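Local coordinates for (S)-ureidoglycine--glyoxylate transaminase (Bacillus subtilis, PDB 3ISL), which catalyses the pyridoxal-phosphate-dependent transfer of an amino group from (S)-ureidoglycine to glyoxylate, giving oxalurate and glycine in purine breakdown, at residues Pro92-Phe97 with Gly120-Pro125; Thr149-Pro154 with Asp317-Pro322. All blocks are in the same frame, centred on the assembly; numbering follows the deposited sequence.

Contact 1: Pro92-Phe97 with Gly120-Pro125; sequences PIYGRF and GTVFDP. With PLP (pyridoxal-5'-phosphate), chain C.
The backbones of Tyr94 and Val122 draw level at 6.1 Å between their CA atoms, with a water standing in for direct backbone bonds. This water donates to Tyr94 O at 2.6 Å and to Thr121 O at 2.8 Å while accepting from Gly120 N at 2.9 Å, so three main-chain atoms hold it. Gly120 itself has phi 109°, a backbone shape in which a side chain would collide with the carbonyl O before it. Phe123 carries the apolar part: with CG anti to its carbonyl carbon (chi1 -64°), its ring reaches the end of strand 88-93, and CE2 meets Pro92 CB at 3.6 Å. The same ring's CZ lies 3.6 Å from Ile93 O. Tyr94 has CG in the crowded position between N and carbonyl carbon (chi1 58°); its ring passes beside Val122, CD2 to CG1 4.2 Å, and its hydroxyl is hydrogen-bonded to Val143 O, the backbone of a cofactor-pocket residue. Farther along the same segment, Phe97 covers the pyridine ring of pyridoxal phosphate, CE1 to PLP C4 3.4 Å and C3 over the centre of the phenyl face, while Arg96 CD rests toward the rim of the opposite face. An alanine in place of Phe97 would probably leave the pyridine ring without its aromatic cover on this side, with Arg96 CD losing the ring it lies on. Segment 92-97 takes in the end of strand 88-93, in the parallel part of the seven-stranded sheet, and the turn into helix 96-107. Such a turn, with an aromatic residue lying over the cofactor at the start of the helix, is characteristic of the large domain in fold type I aminotransferases.

Contact 2: Thr149-Pro154 with Asp317-Pro322; sequences TGRIHP and DSCKMP
Met321 and Ile152 meet through extended first torsions: Met321 CG is anti to its backbone N (chi1 -162°) and Ile152 CG1 is anti to its own (chi1 -168°), and the branches then pack with Ile152 CB 4.2 Å from Met321 CG. The frame is a single beta bridge between Arg151 and Lys320, flanked by two main-chain bonds. Met321 N donates to Gly150 O at 2.7 Å, nearly straight (162°), and Ile152 N donates to Cys319 O at 3.1 Å. Cys319 O takes a further CA-H...O contact from Arg151 CA at 3.3 Å, so the carbonyl is approached by two donors. Ile152 CG2 lies 3.6 Å from Lys320 O, and CD1 extends to Pro322 CD. The side chain of Lys320 sets out from the bridge pointing away from segment 149-154: NZ bonds to Met321 O at 2.9 Å, forms a salt bridge with Glu299 and is hydrogen-bonded to Val324 O and Thr325 OG1, linking the bridge to the first residues of strand 324-328. The bridge thus ties the short strand 151-152, which pairs with strand 145-146, to the approach to the C-terminal part of the fold. The side chain of Met321 is about 7 Å from the bound pyridoxal phosphate; the chain bends at its last torsion, and CE settles 3.4 Å from Gly150 CA.

In the fold
Both contacts are partly buried and lie on the same side of the chain's centre, their own centres about 9 Å apart. Contact 1 joins strand 88-93, next to the outermost strand 111-116 of the large sheet, to the loop ahead of helix 125-135, mostly through apolar side chains and a water. Contact 2, between segments far apart in sequence, relies instead on direct main-chain bonds. They touch through His153, whose ring meets that of Tyr94 and packs against Val122, and through Cys319, which also touches Val122. Each reaches toward the cofactor differently: contact 1 places Phe97 directly on it, whereas in contact 2 Met321 stays a shell farther out.

Contact 1: Pro92-Phe97 with Gly120-Pro125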
loop_
_atom_site.group_PDB
_atom_site.type_symbol
_atom_site.label_atom_id
_atom_site.label_comp_id
_atom_site.label_asym_id
_atom_site.label_seq_id
_atom_site.Cartn_x
_atom_site.Cartn_y
_atom_site.Cartn_z
ATOM N N PRO A 92 18.083 16.183 12.389
ATOM C CA PRO A 92 18.845 17.173 11.637
ATOM C C PRO A 92 18.279 17.208 10.224
ATOM O O PRO A 92 18.304 16.209 9.546
ATOM C CB PRO A 92 20.302 16.621 11.643
ATOM C CG PRO A 92 20.306 15.411 12.531
ATOM C CD PRO A 92 18.810 14.915 12.533
ATOM N N ILE A 93 17.842 18.384 9.790
ATOM C CA ILE A 93 17.129 18.597 8.548
ATOM C C ILE A 93 17.940 19.391 7.532
ATOM O O ILE A 93 18.381 20.507 7.807
ATOM C CB ILE A 93 15.862 19.355 8.864
ATOM C CG1 ILE A 93 14.919 18.460 9.702
ATOM C CG2 ILE A 93 15.126 19.819 7.557
ATOM C CD1 ILE A 93 13.913 19.354 10.493
ATOM N N TYR A 94 18.180 18.805 6.360
ATOM C CA TYR A 94 18.933 19.552 5.327
ATOM C C TYR A 94 18.165 19.565 3.986
ATOM O O TYR A 94 18.674 20.002 2.937
ATOM C CB TYR A 94 20.360 19.005 5.190
ATOM C CG TYR A 94 20.436 17.534 4.844
ATOM C CD1 TYR A 94 20.265 16.538 5.828
ATOM C CD2 TYR A 94 20.618 17.133 3.522
ATOM C CE1 TYR A 94 20.321 15.222 5.479
ATOM C CE2 TYR A 94 20.677 15.828 3.167
ATOM C CZ TYR A 94 20.546 14.875 4.124
ATOM O OH TYR A 94 20.568 13.584 3.692
ATOM N N GLY A 95 16.919 19.095 4.034
ATOM C CA GLY A 95 16.048 19.209 2.871
ATOM C C GLY A 95 14.614 18.871 3.183
ATOM O O GLY A 95 14.248 18.766 4.344
ATOM N N ARG A 96 13.802 18.715 2.137
ATOM C CA ARG A 96 12.363 18.603 2.313
ATOM C C ARG A 96 11.946 17.391 3.120
ATOM O O ARG A 96 11.015 17.471 3.895
ATOM C CB ARG A 96 11.618 18.615 0.959
ATOM C CG ARG A 96 10.215 17.926 1.013
ATOM C CD ARG A 96 9.840 17.242 -0.354
ATOM N NE ARG A 96 10.126 18.112 -1.551
ATOM C CZ ARG A 96 10.651 17.715 -2.733
ATOM N NH1 ARG A 96 10.985 16.438 -2.981
ATOM N NH2 ARG A 96 10.872 18.624 -3.675
ATOM N N PHE A 97 12.601 16.257 2.933
ATOM C CA PHE A 97 12.159 15.038 3.629
ATOM C C PHE A 97 12.510 15.041 5.141
ATOM O O PHE A 97 11.848 14.368 5.932
ATOM C CB PHE A 97 12.561 13.766 2.813
ATOM C CG PHE A 97 11.946 13.751 1.407
ATOM C CD1 PHE A 97 10.643 13.263 1.206
ATOM C CD2 PHE A 97 12.626 14.329 0.304
ATOM C CE1 PHE A 97 10.024 13.301 -0.055
ATOM C CE2 PHE A 97 12.015 14.364 -0.982
ATOM C CZ PHE A 97 10.702 13.846 -1.145
ATOM N N GLY A 120 21.227 22.514 0.009
ATOM C CA GLY A 120 22.336 22.365 -0.927
ATOM C C GLY A 120 23.626 22.031 -0.200
ATOM O O GLY A 120 24.643 21.748 -0.836
ATOM N N THR A 121 23.604 22.092 1.133
ATOM C CA THR A 121 24.767 21.700 1.924
ATOM C C THR A 121 24.319 20.570 2.878
ATOM O O THR A 121 23.112 20.168 2.867
ATOM C CB THR A 121 25.381 22.910 2.736
ATOM O OG1 THR A 121 24.582 23.169 3.891
ATOM C CG2 THR A 121 25.473 24.224 1.887
ATOM N N VAL A 122 25.255 20.063 3.688
ATOM C CA VAL A 122 24.950 19.065 4.744
ATOM C C VAL A 122 25.602 19.547 6.066
ATOM O O VAL A 122 26.423 20.432 6.040
ATOM C CB VAL A 122 25.427 17.589 4.391
ATOM C CG1 VAL A 122 24.805 17.059 3.065
ATOM C CG2 VAL A 122 26.991 17.449 4.375
ATOM N N PHE A 123 25.286 18.904 7.186
ATOM C CA PHE A 123 25.951 19.150 8.482
ATOM C C PHE A 123 27.378 18.580 8.578
ATOM O O PHE A 123 27.662 17.550 7.994
ATOM C CB PHE A 123 25.117 18.524 9.607
ATOM C CG PHE A 123 23.747 19.152 9.753
ATOM C CD1 PHE A 123 23.583 20.292 10.521
ATOM C CD2 PHE A 123 22.646 18.604 9.105
ATOM C CE1 PHE A 123 22.309 20.876 10.676
ATOM C CE2 PHE A 123 21.365 19.137 9.245
ATOM C CZ PHE A 123 21.193 20.304 10.037
ATOM N N ASP A 124 28.252 19.250 9.325
ATOM C CA ASP A 124 29.443 18.602 9.833
ATOM C C ASP A 124 28.918 17.616 10.881
ATOM O O ASP A 124 28.250 18.076 11.773
ATOM C CB ASP A 124 30.297 19.636 10.558
ATOM C CG ASP A 124 31.612 19.071 10.977
ATOM O OD1 ASP A 124 31.668 17.919 11.434
ATOM O OD2 ASP A 124 32.611 19.745 10.815
ATOM N N PRO A 125 29.250 16.284 10.795
ATOM C CA PRO A 125 28.716 15.357 11.789
ATOM C C PRO A 125 29.080 15.728 13.228
ATOM O O PRO A 125 28.322 15.363 14.140
ATOM C CB PRO A 125 29.375 13.982 11.411
ATOM C CG PRO A 125 29.602 14.092 9.901
ATOM C CD PRO A 125 30.062 15.559 9.783
HETATM N N1 PLP C . 11.735 9.965 1.628
HETATM C C2 PLP C . 12.710 10.393 0.610
HETATM C C2A PLP C . 14.057 10.715 0.866
HETATM C C3 PLP C . 12.356 10.530 -0.739
HETATM O O3 PLP C . 13.265 10.921 -1.688
HETATM C C4 PLP C . 11.088 10.251 -1.197
HETATM C C4A PLP C . 10.763 10.404 -2.734
HETATM C C5 PLP C . 10.138 9.831 -0.274
HETATM C C6 PLP C . 10.418 9.694 1.123
HETATM C C5A PLP C . 8.764 9.595 -0.808
HETATM O O4P PLP C . 8.337 8.356 -0.483
HETATM P P PLP C . 6.917 8.045 -1.104
HETATM O O1P PLP C . 6.474 9.109 -2.101
HETATM O O2P PLP C . 6.020 7.880 0.287
HETATM O O3P PLP C . 6.961 6.516 -1.800
HETATM O O HOH W 1 20.793 20.025 1.394
#

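Contact 2: Thr149-Pro154 with Asp317-Pro322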
loop_
_atom_site.group_PDB
_atom_site.type_symbol
_atom_site.label_atom_id
_atom_site.label_comp_id
_atom_site.label_asym_id
_atom_site.label_seq_id
_atom_site.Cartn_x
_atom_site.Cartn_y
_atom_site.Cartn_z
ATOM N N THR A 149 17.166 18.290 -2.484
ATOM C CA THR A 149 18.343 19.159 -2.583
ATOM C C THR A 149 19.501 18.483 -3.335
ATOM O O THR A 149 20.431 19.126 -3.738
ATOM C CB THR A 149 18.811 19.693 -1.214
ATOM O OG1 THR A 149 19.446 18.672 -0.436
ATOM C CG2 THR A 149 17.631 20.358 -0.404
ATOM N N GLY A 150 19.396 17.187 -3.564
ATOM C CA GLY A 150 20.459 16.402 -4.213
ATOM C C GLY A 150 21.681 16.095 -3.356
ATOM O O GLY A 150 22.740 15.775 -3.908
ATOM N N ARG A 151 21.571 16.215 -2.029
ATOM C CA ARG A 151 22.717 15.976 -1.139
ATOM C C ARG A 151 22.534 14.662 -0.451
ATOM O O ARG A 151 21.427 14.282 -0.180
ATOM C CB ARG A 151 22.891 17.088 -0.076
ATOM C CG ARG A 151 23.122 18.474 -0.681
ATOM C CD ARG A 151 24.439 18.535 -1.457
ATOM N NE ARG A 151 24.396 18.338 -2.900
ATOM C CZ ARG A 151 23.647 19.049 -3.724
ATOM N NH1 ARG A 151 22.824 19.898 -3.181
ATOM N NH2 ARG A 151 23.674 18.905 -5.036
ATOM N N ILE A 152 23.646 13.950 -0.304
ATOM C CA ILE A 152 23.745 12.751 0.481
ATOM C C ILE A 152 24.602 13.072 1.706
ATOM O O ILE A 152 25.646 13.776 1.617
ATOM C CB ILE A 152 24.244 11.525 -0.370
ATOM C CG1 ILE A 152 24.064 10.213 0.393
ATOM C CG2 ILE A 152 25.614 11.712 -0.921
ATOM C CD1 ILE A 152 24.321 8.907 -0.519
ATOM N N HIS A 153 24.122 12.601 2.850
ATOM C CA HIS A 153 24.746 12.873 4.187
ATOM C C HIS A 153 25.553 11.677 4.738
ATOM O O HIS A 153 25.020 10.561 4.735
ATOM C CB HIS A 153 23.646 13.201 5.197
ATOM C CG HIS A 153 24.118 14.087 6.291
ATOM N ND1 HIS A 153 23.675 15.385 6.440
ATOM C CD2 HIS A 153 25.082 13.907 7.216
ATOM C CE1 HIS A 153 24.315 15.952 7.442
ATOM N NE2 HIS A 153 25.181 15.079 7.923
ATOM N N PRO A 154 26.836 11.891 5.195
ATOM C CA PRO A 154 27.592 10.859 5.897
ATOM C C PRO A 154 26.844 10.407 7.157
ATOM O O PRO A 154 26.327 11.260 7.955
ATOM C CB PRO A 154 28.920 11.586 6.275
ATOM C CG PRO A 154 29.074 12.549 5.153
ATOM C CD PRO A 154 27.693 13.074 4.934
ATOM N N ASP A 317 29.358 20.302 -4.126
ATOM C CA ASP A 317 29.956 19.186 -4.863
ATOM C C ASP A 317 30.535 18.096 -3.928
ATOM O O ASP A 317 30.630 16.953 -4.317
ATOM C CB ASP A 317 30.992 19.675 -5.917
ATOM C CG ASP A 317 32.231 20.351 -5.297
ATOM O OD1 ASP A 317 32.659 20.048 -4.145
ATOM O OD2 ASP A 317 32.816 21.225 -5.991
ATOM N N SER A 318 30.863 18.410 -2.690
ATOM C CA SER A 318 31.456 17.371 -1.821
ATOM C C SER A 318 30.452 16.363 -1.274
ATOM O O SER A 318 30.815 15.256 -0.900
ATOM C CB SER A 318 32.267 17.983 -0.676
ATOM O OG SER A 318 31.430 18.759 0.156
ATOM N N CYS A 319 29.189 16.719 -1.256
ATOM C CA CYS A 319 28.187 15.801 -0.767
ATOM C C CYS A 319 27.113 15.618 -1.858
ATOM O O CYS A 319 25.929 15.611 -1.547
ATOM C CB CYS A 319 27.571 16.350 0.542
ATOM S SG CYS A 319 26.834 18.054 0.328
ATOM N N LYS A 320 27.509 15.437 -3.119
ATOM C CA LYS A 320 26.533 15.296 -4.179
ATOM C C LYS A 320 25.926 13.876 -4.138
ATOM O O LYS A 320 26.638 12.898 -4.209
ATOM C CB LYS A 320 27.105 15.495 -5.565
ATOM C CG LYS A 320 25.988 15.355 -6.668
ATOM C CD LYS A 320 26.593 15.390 -8.126
ATOM C CE LYS A 320 25.492 15.130 -9.141
ATOM N NZ LYS A 320 25.028 13.691 -9.060
ATOM N N MET A 321 24.617 13.791 -4.058
ATOM C CA MET A 321 23.954 12.484 -4.183
ATOM C C MET A 321 24.237 11.876 -5.585
ATOM O O MET A 321 23.964 12.509 -6.597
ATOM C CB MET A 321 22.442 12.653 -3.973
ATOM C CG MET A 321 21.707 11.340 -3.658
ATOM S SD MET A 321 19.944 11.503 -3.152
ATOM C CE MET A 321 19.630 13.119 -3.619
ATOM N N PRO A 322 24.726 10.635 -5.661
ATOM C CA PRO A 322 25.156 10.144 -7.008
ATOM C C PRO A 322 23.964 9.995 -7.977
ATOM O O PRO A 322 24.108 10.319 -9.178
ATOM C CB PRO A 322 25.805 8.750 -6.725
ATOM C CG PRO A 322 26.202 8.829 -5.228
ATOM C CD PRO A 322 25.002 9.633 -4.605
#